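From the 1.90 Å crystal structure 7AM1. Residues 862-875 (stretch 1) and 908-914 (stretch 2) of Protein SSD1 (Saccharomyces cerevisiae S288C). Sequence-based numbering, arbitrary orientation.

Stretch 1 862-875: ALEKFISTTETRIE
Stretch 2 (908-914) ALNPFMK

The contact centres on Ile867, in the helix that runs from Ala862, the first residue of the stretch, to about Ile867, and on Pro911; the CA atoms of Ile867 and Pro911 lie 5.3 Å apart. Ile867 (chi1 m, chi2 t) sets CG2 4.1 Å from CB of Pro911 and 3.6 Å from Pro911 O, while its CD1 lies 4.0 Å from CG of Met913. Leu909 (t, p) points toward the helix, and its CD2 serves three neighbours: Ile867 CG1 at 4.0 Å, Phe866 CB at 3.9 Å and Leu863 CD1 at 4.0 Å. Leu863 (t, p) also brings CD2 to 3.5 Å from CE of Met913 (p, t, m). The carbon-carbon pairs are van der Waals contacts between apolar side chains; the methyl CG2 of Ile867 also rests against Pro911 O. Together the stretches bury 486 Å².

Stretch 2 has no regular structure where it meets the helix. A type I turn from Asn910 to Met913 (Pro911 phi/psi -71/-13, Phe912 -104/34) is braced by Phe912 N donating to Asn910 OD1 (2.8 Å) and, weakly, by Met913 N to Asn910 O (3.3 Å). In stretch 1, a type I turn from Ile867 to Thr870 leads away from the helix, closed by Thr870 N to Ile867 O (3.0 Å). Thr870 OG1 also donates to Ile867 O (2.8 Å), and this p rotamer leaves OG1 3.5 Å from Pro911 CB.

The chain then extends as a strand through Thr872 to Glu875. Thr872 CG2 meets Pro911 CG at 3.5 Å, and Thr872 CB approaches Phe912 CZ at 3.6 Å. The Phe912 ring (chi1 m, chi2 -84°) also lies obliquely to Ile874, with CE1 3.7 Å from Ile874 CG1.

Beyond the contact, within stretch 1, Arg873 NE forms a salt bridge with Glu875 OE2 (2.9 Å, 167°). At the polar edge, no direct hydrogen bond joins the modelled atoms across the stretches; one water bridges them, donating to Glu864 OE2 (3.2 Å) and Met913 O (2.9 Å).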

# COMPACT_ATOMS: atom_id res chain seq x y z
N ALA A 862 0.98 -33.93 17.42
CA ALA A 862 0.80 -32.71 16.63
C ALA A 862 2.13 -32.05 16.32
O ALA A 862 2.41 -31.69 15.17
CB ALA A 862 -0.13 -31.75 17.37
N LEU A 863 2.97 -31.86 17.34
CA LEU A 863 4.26 -31.21 17.13
C LEU A 863 5.09 -31.96 16.09
O LEU A 863 5.73 -31.34 15.23
CB LEU A 863 5.01 -31.10 18.46
CG LEU A 863 6.36 -30.40 18.43
CD1 LEU A 863 6.21 -28.94 18.05
CD2 LEU A 863 7.02 -30.53 19.79
N GLU A 864 5.10 -33.30 16.15
CA GLU A 864 5.89 -34.08 15.21
C GLU A 864 5.44 -33.84 13.77
O GLU A 864 6.27 -33.85 12.86
CB GLU A 864 5.80 -35.57 15.54
CG GLU A 864 6.69 -36.02 16.70
CD GLU A 864 8.17 -35.92 16.37
OE1 GLU A 864 8.50 -35.72 15.19
OE2 GLU A 864 8.99 -36.05 17.30
N LYS A 865 4.14 -33.63 13.56
CA LYS A 865 3.65 -33.31 12.22
C LYS A 865 4.31 -32.05 11.67
O LYS A 865 4.69 -32.01 10.50
CB LYS A 865 2.13 -33.15 12.25
CG LYS A 865 1.36 -34.40 11.84
CD LYS A 865 0.04 -34.52 12.60
N PHE A 866 4.46 -31.02 12.51
CA PHE A 866 5.16 -29.82 12.07
C PHE A 866 6.65 -30.09 11.86
O PHE A 866 7.23 -29.65 10.87
CB PHE A 866 4.98 -28.69 13.09
CG PHE A 866 3.65 -28.00 13.01
CD1 PHE A 866 3.43 -26.98 12.09
CD2 PHE A 866 2.61 -28.35 13.87
CE1 PHE A 866 2.22 -26.33 12.03
CE2 PHE A 866 1.39 -27.70 13.80
CZ PHE A 866 1.20 -26.69 12.88
N ILE A 867 7.27 -30.83 12.79
CA ILE A 867 8.71 -31.04 12.71
C ILE A 867 9.08 -31.87 11.48
O ILE A 867 10.15 -31.66 10.90
CB ILE A 867 9.21 -31.69 14.01
CG1 ILE A 867 9.08 -30.69 15.17
CG2 ILE A 867 10.64 -32.18 13.84
CD1 ILE A 867 9.54 -31.22 16.52
N SER A 868 8.22 -32.79 11.06
CA SER A 868 8.54 -33.63 9.91
C SER A 868 8.62 -32.85 8.61
O SER A 868 9.11 -33.39 7.61
CB SER A 868 7.50 -34.75 9.78
OG SER A 868 6.19 -34.21 9.65
N THR A 869 8.16 -31.60 8.58
CA THR A 869 8.29 -30.77 7.38
C THR A 869 9.67 -30.15 7.24
O THR A 869 9.96 -29.55 6.20
CB THR A 869 7.26 -29.64 7.39
OG1 THR A 869 7.56 -28.73 8.47
CG2 THR A 869 5.85 -30.18 7.58
N THR A 870 10.53 -30.26 8.25
CA THR A 870 11.82 -29.59 8.24
C THR A 870 12.90 -30.51 7.68
O THR A 870 12.76 -31.73 7.65
CB THR A 870 12.19 -29.13 9.65
OG1 THR A 870 12.51 -30.26 10.47
CG2 THR A 870 11.04 -28.36 10.28
N GLU A 871 13.98 -29.89 7.21
CA GLU A 871 15.13 -30.61 6.66
C GLU A 871 16.26 -30.52 7.69
O GLU A 871 16.86 -29.45 7.86
CB GLU A 871 15.55 -30.01 5.32
CG GLU A 871 16.65 -30.78 4.59
CD GLU A 871 16.23 -32.19 4.22
OE1 GLU A 871 15.02 -32.42 4.01
OE2 GLU A 871 17.11 -33.08 4.14
N THR A 872 16.54 -31.63 8.36
CA THR A 872 17.45 -31.63 9.51
C THR A 872 18.46 -32.76 9.40
O THR A 872 18.28 -33.71 8.64
CB THR A 872 16.68 -31.78 10.83
OG1 THR A 872 15.86 -32.95 10.78
CG2 THR A 872 15.81 -30.56 11.10
N ARG A 873 19.54 -32.63 10.17
CA ARG A 873 20.52 -33.70 10.29
C ARG A 873 21.38 -33.47 11.53
O ARG A 873 21.58 -32.34 11.97
CB ARG A 873 21.41 -33.81 9.05
CG ARG A 873 22.27 -32.61 8.77
CD ARG A 873 22.91 -32.73 7.40
NE ARG A 873 24.11 -31.91 7.29
CZ ARG A 873 24.13 -30.65 6.87
NH1 ARG A 873 23.01 -30.04 6.52
NH2 ARG A 873 25.29 -29.99 6.82
N ILE A 874 21.89 -34.58 12.06
CA ILE A 874 22.69 -34.58 13.28
C ILE A 874 24.09 -35.05 12.90
O ILE A 874 24.26 -36.20 12.48
CB ILE A 874 22.07 -35.48 14.36
CG1 ILE A 874 20.68 -34.95 14.74
CG2 ILE A 874 22.98 -35.57 15.59
CD1 ILE A 874 19.90 -35.86 15.66
N GLU A 875 25.07 -34.17 13.06
CA GLU A 875 26.47 -34.49 12.77
C GLU A 875 27.23 -34.42 14.09
O GLU A 875 27.63 -33.34 14.52
CB GLU A 875 27.06 -33.52 11.75
CG GLU A 875 26.23 -33.33 10.49
CD GLU A 875 26.95 -32.50 9.44
OE1 GLU A 875 27.75 -31.62 9.82
OE2 GLU A 875 26.73 -32.76 8.24
N ALA A 908 11.45 -19.38 13.86
CA ALA A 908 11.44 -20.77 13.41
C ALA A 908 11.22 -21.70 14.59
O ALA A 908 11.78 -21.50 15.67
CB ALA A 908 12.75 -21.13 12.71
N LEU A 909 10.39 -22.71 14.37
CA LEU A 909 10.24 -23.80 15.32
C LEU A 909 11.56 -24.56 15.42
O LEU A 909 12.21 -24.83 14.41
CB LEU A 909 9.12 -24.73 14.86
CG LEU A 909 8.70 -25.89 15.76
CD1 LEU A 909 7.98 -25.37 17.00
CD2 LEU A 909 7.82 -26.89 15.01
N ASN A 910 11.98 -24.86 16.64
CA ASN A 910 13.17 -25.68 16.83
C ASN A 910 12.84 -27.14 16.52
O ASN A 910 12.13 -27.79 17.30
CB ASN A 910 13.70 -25.55 18.26
CG ASN A 910 15.01 -26.30 18.48
OD1 ASN A 910 15.41 -27.11 17.65
ND2 ASN A 910 15.66 -26.05 19.60
N PRO A 911 13.35 -27.69 15.42
CA PRO A 911 13.03 -29.09 15.11
C PRO A 911 13.69 -30.08 16.05
O PRO A 911 13.33 -31.26 16.03
CB PRO A 911 13.54 -29.26 13.67
CG PRO A 911 14.64 -28.29 13.55
CD PRO A 911 14.31 -27.12 14.45
N PHE A 912 14.67 -29.65 16.86
CA PHE A 912 15.31 -30.53 17.83
C PHE A 912 14.82 -30.28 19.25
O PHE A 912 15.59 -30.43 20.21
CB PHE A 912 16.82 -30.38 17.76
CG PHE A 912 17.39 -30.65 16.41
CD1 PHE A 912 17.67 -31.95 16.01
CD2 PHE A 912 17.64 -29.61 15.53
CE1 PHE A 912 18.19 -32.20 14.76
CE2 PHE A 912 18.16 -29.86 14.28
CZ PHE A 912 18.44 -31.15 13.89
N MET A 913 13.55 -29.92 19.41
CA MET A 913 12.91 -29.82 20.71
C MET A 913 12.37 -31.19 21.11
O MET A 913 12.09 -32.04 20.26
CB MET A 913 11.79 -28.79 20.68
CG MET A 913 10.66 -29.11 19.70
SD MET A 913 9.36 -27.86 19.69
CE MET A 913 8.79 -28.00 21.39
N LYS A 914 12.20 -31.39 22.41
CA LYS A 914 11.66 -32.64 22.93
C LYS A 914 10.13 -32.65 22.92
O LYS A 914 9.50 -31.68 23.33
CB LYS A 914 12.18 -32.90 24.34
O HOH W 1 10.08 -33.76 19.18